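Local coordinates for flagellar motor switch protein FliG (Thermotoga maritima, PDB 3AJC) that probably forms part of the switch complex at the base of the flagellar basal body, which sets the direction of rotation in response to chemotaxis proteins such as CheY, at residues L47-E50 with L51-E54; Y34-P37 with P38-A41; V67-I70 with E71-L74; K169-K172 with N173-K176. All blocks are in the same frame, centred on the assembly; numbering follows the deposited sequence.

Overall arrangement
Contacts 1, 2 and 3 all lie in the FliG middle domain and contact 4 in the C-terminal domain, on the opposite side of the chain's centre from the other three. Contact 2 opens helix 37-46, contact 1 opens the next one, helix 49-60, and contact 3 lies on helix 67-79 after that; the centres of contacts 1 and 2 are about 16 Å apart, their nearest atoms about 7 Å. Contacts 1 and 3 stand near Arg58 of the EHPQR motif, important for interaction with FliM: the side chains of Leu51 and Glu69 are about 9 and 8 Å from that of Arg58. The centre of contact 4 is about 36 to 47 Å from theirs.

Contact 1. Residues L47-E50 with L51-E54; sequences LPEE and LQTE
Leu51 lies beside the ring of Pro48, both side chains pointing the same way, with Leu51 CD1 3.7 Å from Pro48 CD. The leucine keeps CG anti to its carbonyl carbon (chi1 -55°), and the extended branch carries CD1 along the flank of the proline. Its backbone is fixed as well, Leu51 N donating to Pro48 O at 2.8 Å. Gln52 has a similar first torsion, and its chain runs extended beyond CG, back along the start of the helix: Gln52 CG rests 3.5 Å from Glu49 O, while Gln52 NE2 lies 3.2 Å from Leu47 O and is hydrogen-bonded to Leu44 O. An alanine in place of Gln52 would probably leave Leu44 O without this donor and open a gap beside Glu49. Two waters extend the turn: one accepts from Thr53 N and lies within reach of Glu49 O, the other accepts from Glu54 N within reach of Glu50 O, where direct helical bonds have not yet closed. The lead-in and first turn of helix 49-60 pack by Leu47 and Leu51 on Ile28 of helix 25-33, by Pro48 on Gln21 of helix 14-21, and by Gln52 and Thr53 on helix 104-117.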
loop_
_atom_site.group_PDB
_atom_site.type_symbol
_atom_site.label_atom_id
_atom_site.label_comp_id
_atom_site.label_asym_id
_atom_site.label_seq_id
_atom_site.Cartn_x
_atom_site.Cartn_y
_atom_site.Cartn_z
ATOM N N LEU A 47 2.178 12.072 16.563
ATOM C CA LEU A 47 1.610 13.413 16.501
ATOM C C LEU A 47 0.374 13.519 17.391
ATOM O O LEU A 47 -0.251 12.513 17.738
ATOM C CB LEU A 47 1.208 13.773 15.070
ATOM C CG LEU A 47 2.325 14.095 14.077
ATOM C CD1 LEU A 47 1.711 14.393 12.712
ATOM C CD2 LEU A 47 3.131 15.282 14.571
ATOM N N PRO A 48 0.005 14.747 17.776
ATOM C CA PRO A 48 -1.178 14.924 18.626
ATOM C C PRO A 48 -2.390 14.283 17.951
ATOM O O PRO A 48 -2.649 14.505 16.766
ATOM C CB PRO A 48 -1.313 16.445 18.721
ATOM C CG PRO A 48 0.113 16.917 18.632
ATOM C CD PRO A 48 0.671 16.036 17.517
ATOM N N GLU A 49 -3.118 13.478 18.709
ATOM C CA GLU A 49 -4.305 12.797 18.215
ATOM C C GLU A 49 -5.161 13.650 17.265
ATOM O O GLU A 49 -5.596 13.170 16.214
ATOM C CB GLU A 49 -5.124 12.325 19.425
ATOM C CG GLU A 49 -6.579 12.763 19.464
ATOM C CD GLU A 49 -7.489 11.792 18.746
ATOM O OE1 GLU A 49 -7.369 11.665 17.507
ATOM O OE2 GLU A 49 -8.319 11.146 19.427
ATOM N N GLU A 50 -5.384 14.913 17.618
ATOM C CA GLU A 50 -6.210 15.802 16.793
ATOM C C GLU A 50 -5.698 16.107 15.384
ATOM O O GLU A 50 -6.446 16.621 14.550
ATOM C CB GLU A 50 -6.470 17.130 17.524
ATOM C CG GLU A 50 -5.311 17.634 18.360
ATOM C CD GLU A 50 -5.434 17.214 19.818
ATOM O OE1 GLU A 50 -6.392 17.669 20.484
ATOM O OE2 GLU A 50 -4.584 16.430 20.295
ATOM N N LEU A 51 -4.436 15.796 15.114
ATOM C CA LEU A 51 -3.855 16.053 13.795
ATOM C C LEU A 51 -3.824 14.808 12.910
ATOM O O LEU A 51 -3.853 14.909 11.681
ATOM C CB LEU A 51 -2.414 16.548 13.935
ATOM C CG LEU A 51 -2.120 17.766 14.803
ATOM C CD1 LEU A 51 -0.624 18.052 14.745
ATOM C CD2 LEU A 51 -2.922 18.968 14.311
ATOM N N GLN A 52 -3.761 13.643 13.553
ATOM C CA GLN A 52 -3.645 12.366 12.858
ATOM C C GLN A 52 -4.553 12.142 11.650
ATOM O O GLN A 52 -4.051 11.975 10.541
ATOM C CB GLN A 52 -3.770 11.213 13.872
ATOM C CG GLN A 52 -2.838 11.407 15.071
ATOM C CD GLN A 52 -2.710 10.185 15.966
ATOM O OE1 GLN A 52 -3.698 9.527 16.305
ATOM N NE2 GLN A 52 -1.485 9.889 16.369
ATOM N N THR A 53 -5.869 12.153 11.846
ATOM C CA THR A 53 -6.780 11.932 10.727
ATOM C C THR A 53 -6.658 12.987 9.630
ATOM O O THR A 53 -6.509 12.653 8.445
ATOM C CB THR A 53 -8.245 11.881 11.183
ATOM O OG1 THR A 53 -8.417 10.820 12.125
ATOM C CG2 THR A 53 -9.151 11.609 9.996
ATOM N N GLU A 54 -6.718 14.257 10.021
ATOM C CA GLU A 54 -6.621 15.352 9.065
ATOM C C GLU A 54 -5.337 15.245 8.232
ATOM O O GLU A 54 -5.366 15.374 7.008
ATOM C CB GLU A 54 -6.675 16.689 9.811
ATOM C CG GLU A 54 -7.818 17.623 9.381
ATOM C CD GLU A 54 -9.185 16.925 9.269
ATOM O OE1 GLU A 54 -9.532 16.098 10.149
ATOM O OE2 GLU A 54 -9.923 17.222 8.300
HETATM O O HOH W 1 -7.431 12.694 14.392
HETATM O O HOH W 2 -7.444 14.896 12.565
#

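Contact 2. Residues Y34-P37 with P38-A41; sequences YLDP and PVAA
Asp36 O accepts from two backbone N-H groups of the helix it precedes. The bond from Ala40 N is 2.9 Å long and fairly straight at 162°, with the donor in the carbonyl plane; the one from Val39 N to the same oxygen, at 3.0 Å, is bent and weak. Pro37 O takes the next donor, Ala41 N, at 2.6 Å. The two prolines have no N-H to give, so the first turn asks for no partner at these positions. Asp36 stands at the N-cap, yet its side chain makes no capping bond: with CG anti to the backbone N (chi1 -170°), the carboxylate lies against the next ring but one, Asp36 OD2 being 3.5 Å from Pro38 CD. OD2 also has a long, weak ion pair with Arg9. Apolar contacts fill in around these bonds. Pro37 and Pro38 lie side by side, the peptide link between them bringing Pro37 CB and Pro38 CD to 3.3 Å, and Leu35 CD1 reaches Val39 CG1 at 4.1 Å, their side chains crossing at about a right angle. A proline pair directly after an N-cap aspartate suits a helix start: first-turn nitrogens find no carbonyl of a preceding turn, and proline has no N-H to leave unsatisfied. Here it begins helix 37-46 of the FliG middle domain.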
loop_
_atom_site.group_PDB
_atom_site.type_symbol
_atom_site.label_atom_id
_atom_site.label_comp_id
_atom_site.label_asym_id
_atom_site.label_seq_id
_atom_site.Cartn_x
_atom_site.Cartn_y
_atom_site.Cartn_z
ATOM N N TYR A 34 6.887 12.579 1.644
ATOM C CA TYR A 34 8.221 12.470 1.048
ATOM C C TYR A 34 9.119 11.452 1.747
ATOM O O TYR A 34 10.210 11.134 1.264
ATOM C CB TYR A 34 8.941 13.823 1.056
ATOM C CG TYR A 34 8.666 14.674 -0.161
ATOM C CD1 TYR A 34 7.801 15.766 -0.090
ATOM C CD2 TYR A 34 9.249 14.374 -1.390
ATOM C CE1 TYR A 34 7.522 16.542 -1.214
ATOM C CE2 TYR A 34 8.980 15.138 -2.521
ATOM C CZ TYR A 34 8.116 16.221 -2.426
ATOM O OH TYR A 34 7.854 16.998 -3.528
ATOM N N LEU A 35 8.665 10.938 2.883
ATOM C CA LEU A 35 9.463 9.982 3.637
ATOM C C LEU A 35 9.096 8.534 3.357
ATOM O O LEU A 35 8.086 8.229 2.713
ATOM C CB LEU A 35 9.307 10.245 5.138
ATOM C CG LEU A 35 9.591 11.664 5.625
ATOM C CD1 LEU A 35 9.165 11.792 7.087
ATOM C CD2 LEU A 35 11.078 11.983 5.441
ATOM N N ASP A 36 9.950 7.643 3.833
ATOM C CA ASP A 36 9.702 6.221 3.707
ATOM C C ASP A 36 8.480 6.059 4.628
ATOM O O ASP A 36 8.447 6.627 5.722
ATOM C CB ASP A 36 10.920 5.453 4.231
ATOM C CG ASP A 36 10.864 3.975 3.918
ATOM O OD1 ASP A 36 10.312 3.613 2.854
ATOM O OD2 ASP A 36 11.391 3.174 4.729
ATOM N N PRO A 37 7.449 5.322 4.176
ATOM C CA PRO A 37 6.215 5.082 4.934
ATOM C C PRO A 37 6.347 4.642 6.403
ATOM O O PRO A 37 5.640 5.166 7.270
ATOM C CB PRO A 37 5.486 4.052 4.076
ATOM C CG PRO A 37 5.867 4.470 2.684
ATOM C CD PRO A 37 7.360 4.714 2.837
ATOM N N PRO A 38 7.235 3.667 6.701
ATOM C CA PRO A 38 7.374 3.234 8.107
ATOM C C PRO A 38 7.820 4.413 8.971
ATOM O O PRO A 38 7.429 4.549 10.132
ATOM C CB PRO A 38 8.435 2.131 8.038
ATOM C CG PRO A 38 8.258 1.582 6.615
ATOM C CD PRO A 38 8.085 2.854 5.807
ATOM N N VAL A 39 8.642 5.269 8.378
ATOM C CA VAL A 39 9.147 6.447 9.057
ATOM C C VAL A 39 7.974 7.400 9.247
ATOM O O VAL A 39 7.742 7.906 10.348
ATOM C CB VAL A 39 10.249 7.125 8.219
ATOM C CG1 VAL A 39 10.700 8.416 8.885
ATOM C CG2 VAL A 39 11.421 6.165 8.046
ATOM N N ALA A 40 7.227 7.633 8.168
ATOM C CA ALA A 40 6.069 8.520 8.230
ATOM C C ALA A 40 5.043 8.005 9.220
ATOM O O ALA A 40 4.461 8.785 9.966
ATOM C CB ALA A 40 5.418 8.655 6.851
ATOM N N ALA A 41 4.802 6.693 9.218
ATOM C CA ALA A 41 3.824 6.122 10.138
ATOM C C ALA A 41 4.278 6.368 11.576
ATOM O O ALA A 41 3.472 6.712 12.434
ATOM C CB ALA A 41 3.639 4.613 9.869
#

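Contact 3. Residues V67-I70 with E71-L74; sequences VKEI and ERNL
Lys68 and Glu71 supply the salt bridge of this helical turn, Lys68 NZ donating to Glu71 OE1 at 3.1 Å. The two chains run side by side in the same direction; the ammonium meets the carboxylate on its syn side, 23° out of plane. Glu71 reaches there fully extended, CG anti to the backbone N (chi1 174°), whereas Lys68 bends at its second torsion to come alongside.

A looser charge pairing links Glu69 and Arg72: Glu69 OE1 is 4.2 Å from Arg72 NH1, well out of the guanidinium plane, so no N-H points at it. The stronger partner of the Glu69 carboxylate is Thr65, whose OG1 is hydrogen-bonded to OE2. The guanidinium has Glu69 CA over one face and Lys68 CG at its edge.

Among the hydrogen bonds, Glu69 O takes two donors from one residue: Asn73 N, 3.0 Å away, and Asn73 ND2 at 2.7 Å, the latter bent and weak. The amide also lies alongside the glutamate stem, Asn73 ND2 being 3.2 Å from Glu69 CG. Regular i to i+4 bonds complete the turn, Glu71 N to Val67 O, Arg72 N to Lys68 O and Leu74 N to Ile70 O.

This is the opening of helix 67-79, largely on the protein surface. Just ahead of the helix, Ser66 OG is hydrogen-bonded to Glu69 N; the helix follows helix 49-60, whose Arg58 side chain is about 8 Å from that of Glu69.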
loop_
_atom_site.group_PDB
_atom_site.type_symbol
_atom_site.label_atom_id
_atom_site.label_comp_id
_atom_site.label_asym_id
_atom_site.label_seq_id
_atom_site.Cartn_x
_atom_site.Cartn_y
_atom_site.Cartn_z
ATOM N N VAL A 67 -10.381 21.298 -7.645
ATOM C CA VAL A 67 -10.312 21.304 -9.095
ATOM C C VAL A 67 -9.162 22.216 -9.516
ATOM O O VAL A 67 -8.429 21.930 -10.470
ATOM C CB VAL A 67 -11.619 21.837 -9.695
ATOM C CG1 VAL A 67 -11.507 21.905 -11.209
ATOM C CG2 VAL A 67 -12.780 20.948 -9.268
ATOM N N LYS A 68 -9.004 23.312 -8.776
ATOM C CA LYS A 68 -7.957 24.286 -9.054
ATOM C C LYS A 68 -6.578 23.659 -8.941
ATOM O O LYS A 68 -5.725 23.860 -9.803
ATOM C CB LYS A 68 -8.059 25.468 -8.083
ATOM C CG LYS A 68 -7.765 26.800 -8.736
ATOM C CD LYS A 68 -8.846 27.110 -9.762
ATOM C CE LYS A 68 -8.387 28.150 -10.769
ATOM N NZ LYS A 68 -9.362 28.280 -11.898
ATOM N N GLU A 69 -6.366 22.906 -7.866
ATOM C CA GLU A 69 -5.084 22.256 -7.628
ATOM C C GLU A 69 -4.763 21.238 -8.726
ATOM O O GLU A 69 -3.621 21.111 -9.158
ATOM C CB GLU A 69 -5.107 21.579 -6.259
ATOM C CG GLU A 69 -3.837 20.838 -5.896
ATOM C CD GLU A 69 -3.256 21.327 -4.590
ATOM O OE1 GLU A 69 -2.521 22.342 -4.596
ATOM O OE2 GLU A 69 -3.553 20.704 -3.552
ATOM N N ILE A 70 -5.784 20.514 -9.170
ATOM C CA ILE A 70 -5.617 19.526 -10.228
ATOM C C ILE A 70 -5.223 20.259 -11.509
ATOM O O ILE A 70 -4.265 19.888 -12.190
ATOM C CB ILE A 70 -6.941 18.747 -10.456
ATOM C CG1 ILE A 70 -7.264 17.925 -9.206
ATOM C CG2 ILE A 70 -6.831 17.855 -11.686
ATOM C CD1 ILE A 70 -8.642 17.328 -9.186
ATOM N N GLU A 71 -5.968 21.315 -11.813
ATOM C CA GLU A 71 -5.726 22.120 -13.002
ATOM C C GLU A 71 -4.301 22.672 -13.037
ATOM O O GLU A 71 -3.644 22.644 -14.079
ATOM C CB GLU A 71 -6.749 23.259 -13.056
ATOM C CG GLU A 71 -6.534 24.268 -14.165
ATOM C CD GLU A 71 -7.714 25.208 -14.317
ATOM O OE1 GLU A 71 -8.225 25.697 -13.285
ATOM O OE2 GLU A 71 -8.132 25.465 -15.465
ATOM N N ARG A 72 -3.829 23.161 -11.890
ATOM C CA ARG A 72 -2.485 23.729 -11.765
ATOM C C ARG A 72 -1.397 22.675 -11.921
ATOM O O ARG A 72 -0.472 22.841 -12.714
ATOM C CB ARG A 72 -2.327 24.419 -10.403
ATOM C CG ARG A 72 -2.313 25.947 -10.452
ATOM C CD ARG A 72 -2.181 26.549 -9.049
ATOM N NE ARG A 72 -3.432 26.505 -8.293
ATOM C CZ ARG A 72 -3.502 26.358 -6.973
ATOM N NH1 ARG A 72 -2.391 26.234 -6.266
ATOM N NH2 ARG A 72 -4.679 26.333 -6.360
ATOM N N ASN A 73 -1.502 21.596 -11.154
ATOM C CA ASN A 73 -0.517 20.524 -11.216
ATOM C C ASN A 73 -0.414 19.938 -12.614
ATOM O O ASN A 73 0.679 19.596 -13.068
ATOM C CB ASN A 73 -0.867 19.420 -10.219
ATOM C CG ASN A 73 -0.517 19.793 -8.795
ATOM O OD1 ASN A 73 0.659 19.946 -8.451
ATOM N ND2 ASN A 73 -1.536 19.951 -7.958
ATOM N N LEU A 74 -1.550 19.820 -13.292
ATOM C CA LEU A 74 -1.560 19.284 -14.643
ATOM C C LEU A 74 -0.746 20.208 -15.544
ATOM O O LEU A 74 0.142 19.764 -16.270
ATOM C CB LEU A 74 -2.993 19.177 -15.168
ATOM C CG LEU A 74 -3.138 18.569 -16.568
ATOM C CD1 LEU A 74 -2.547 17.162 -16.592
ATOM C CD2 LEU A 74 -4.604 18.535 -16.961
#

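Contact 4. Residues K169-K172 with N173-K176; sequences KIFK and NMSK
The backbone leaves helix 164-171 through a type I beta turn from Phe171 to Met174, closed by Met174 N donating to Phe171 O at 3.0 Å from above the carbonyl plane. Asn173 then ties its side chain back to the last helical turn: Asn173 ND2 gives a short, straight bond to Lys169 O, 2.6 Å long with an angle of 169°. Donor and acceptor are well matched, the nitrogen lying in the carbonyl plane and the oxygen close to the plane of the amide. The other end of the amide is held too, OD1 accepting from Gln144 NE2, so its rotation is fixed from both sides. An alanine here would probably leave Lys169 O and Gln144 NE2 without these partners and weaken the tie to helix 140-147. Lys169 runs extended beside the asparagine, and its NZ is bonded to Leu138 O.

On the apolar side Met174 keeps CG anti to its carbonyl carbon (chi1 -59°), and its side chain runs back toward the helix terminus. Its end lies near Ile170 and Phe171, though the exact place of the terminal methyl is doubtful. Met174 SD stands 4.9 Å from the centroid of the Phe171 ring, 34° off its normal, a Met-aromatic contact of oblique approach.

Further on, Ser175 OG caps the next helix by accepting from Ala178 N. The turn thus links helix 164-171 to helix 176-187, on whose Ala179, Leu182 and Lys183 Phe171 packs; Met174 also touches Leu147 of helix 140-147 and Leu155 of helix 152-159, and Ile170 meets Leu159.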
loop_
_atom_site.group_PDB
_atom_site.type_symbol
_atom_site.label_atom_id
_atom_site.label_comp_id
_atom_site.label_asym_id
_atom_site.label_seq_id
_atom_site.Cartn_x
_atom_site.Cartn_y
_atom_site.Cartn_z
ATOM N N LYS A 169 -2.024 -22.429 0.860
ATOM C CA LYS A 169 -3.357 -22.054 0.410
ATOM C C LYS A 169 -3.406 -21.751 -1.093
ATOM O O LYS A 169 -4.426 -21.991 -1.747
ATOM C CB LYS A 169 -3.898 -20.864 1.207
ATOM C CG LYS A 169 -5.387 -20.645 0.964
ATOM C CD LYS A 169 -6.019 -19.688 1.960
ATOM C CE LYS A 169 -7.541 -19.670 1.795
ATOM N NZ LYS A 169 -8.220 -18.671 2.669
ATOM N N ILE A 170 -2.312 -21.232 -1.641
ATOM C CA ILE A 170 -2.273 -20.939 -3.068
ATOM C C ILE A 170 -2.175 -22.244 -3.854
ATOM O O ILE A 170 -2.926 -22.468 -4.809
ATOM C CB ILE A 170 -1.068 -20.046 -3.443
ATOM C CG1 ILE A 170 -1.340 -18.607 -3.005
ATOM C CG2 ILE A 170 -0.819 -20.108 -4.955
ATOM C CD1 ILE A 170 -0.178 -17.670 -3.201
ATOM N N PHE A 171 -1.249 -23.102 -3.436
ATOM C CA PHE A 171 -1.044 -24.381 -4.096
ATOM C C PHE A 171 -2.297 -25.245 -4.141
ATOM O O PHE A 171 -2.694 -25.692 -5.210
ATOM C CB PHE A 171 0.083 -25.162 -3.421
ATOM C CG PHE A 171 0.977 -25.862 -4.394
ATOM C CD1 PHE A 171 1.911 -25.139 -5.128
ATOM C CD2 PHE A 171 0.841 -27.229 -4.633
ATOM C CE1 PHE A 171 2.692 -25.755 -6.097
ATOM C CE2 PHE A 171 1.618 -27.858 -5.602
ATOM C CZ PHE A 171 2.546 -27.112 -6.335
ATOM N N LYS A 172 -2.936 -25.475 -3.003
ATOM C CA LYS A 172 -4.124 -26.316 -3.024
ATOM C C LYS A 172 -5.262 -25.736 -3.868
ATOM O O LYS A 172 -6.292 -26.380 -4.058
ATOM C CB LYS A 172 -4.605 -26.621 -1.598
ATOM C CG LYS A 172 -5.151 -25.468 -0.772
ATOM C CD LYS A 172 -5.471 -26.005 0.635
ATOM C CE LYS A 172 -5.946 -24.936 1.622
ATOM N NZ LYS A 172 -7.337 -24.443 1.410
ATOM N N ASN A 173 -5.060 -24.535 -4.400
ATOM C CA ASN A 173 -6.079 -23.886 -5.217
ATOM C C ASN A 173 -5.724 -23.762 -6.699
ATOM O O ASN A 173 -6.442 -23.116 -7.459
ATOM C CB ASN A 173 -6.397 -22.502 -4.643
ATOM C CG ASN A 173 -7.429 -22.554 -3.518
ATOM O OD1 ASN A 173 -8.606 -22.833 -3.755
ATOM N ND2 ASN A 173 -6.988 -22.288 -2.290
ATOM N N MET A 174 -4.624 -24.384 -7.111
ATOM C CA MET A 174 -4.200 -24.337 -8.511
ATOM C C MET A 174 -4.630 -25.588 -9.269
ATOM O O MET A 174 -4.896 -26.630 -8.663
ATOM C CB MET A 174 -2.682 -24.238 -8.602
ATOM C CG MET A 174 -2.063 -23.036 -7.935
ATOM S SD MET A 174 -0.289 -23.095 -8.174
ATOM C CE MET A 174 0.281 -22.860 -6.560
ATOM N N SER A 175 -4.694 -25.488 -10.595
ATOM C CA SER A 175 -5.044 -26.648 -11.404
ATOM C C SER A 175 -3.805 -27.543 -11.351
ATOM O O SER A 175 -2.673 -27.053 -11.207
ATOM C CB SER A 175 -5.329 -26.243 -12.853
ATOM O OG SER A 175 -4.155 -25.760 -13.503
ATOM N N LYS A 176 -4.015 -28.848 -11.457
ATOM C CA LYS A 176 -2.907 -29.790 -11.423
ATOM C C LYS A 176 -1.846 -29.432 -12.450
ATOM O O LYS A 176 -0.651 -29.505 -12.166
ATOM C CB LYS A 176 -3.418 -31.213 -11.670
ATOM C CG LYS A 176 -4.049 -31.883 -10.455
ATOM C CD LYS A 176 -2.981 -32.279 -9.436
ATOM C CE LYS A 176 -3.594 -32.925 -8.196
ATOM N NZ LYS A 176 -2.562 -33.284 -7.175
#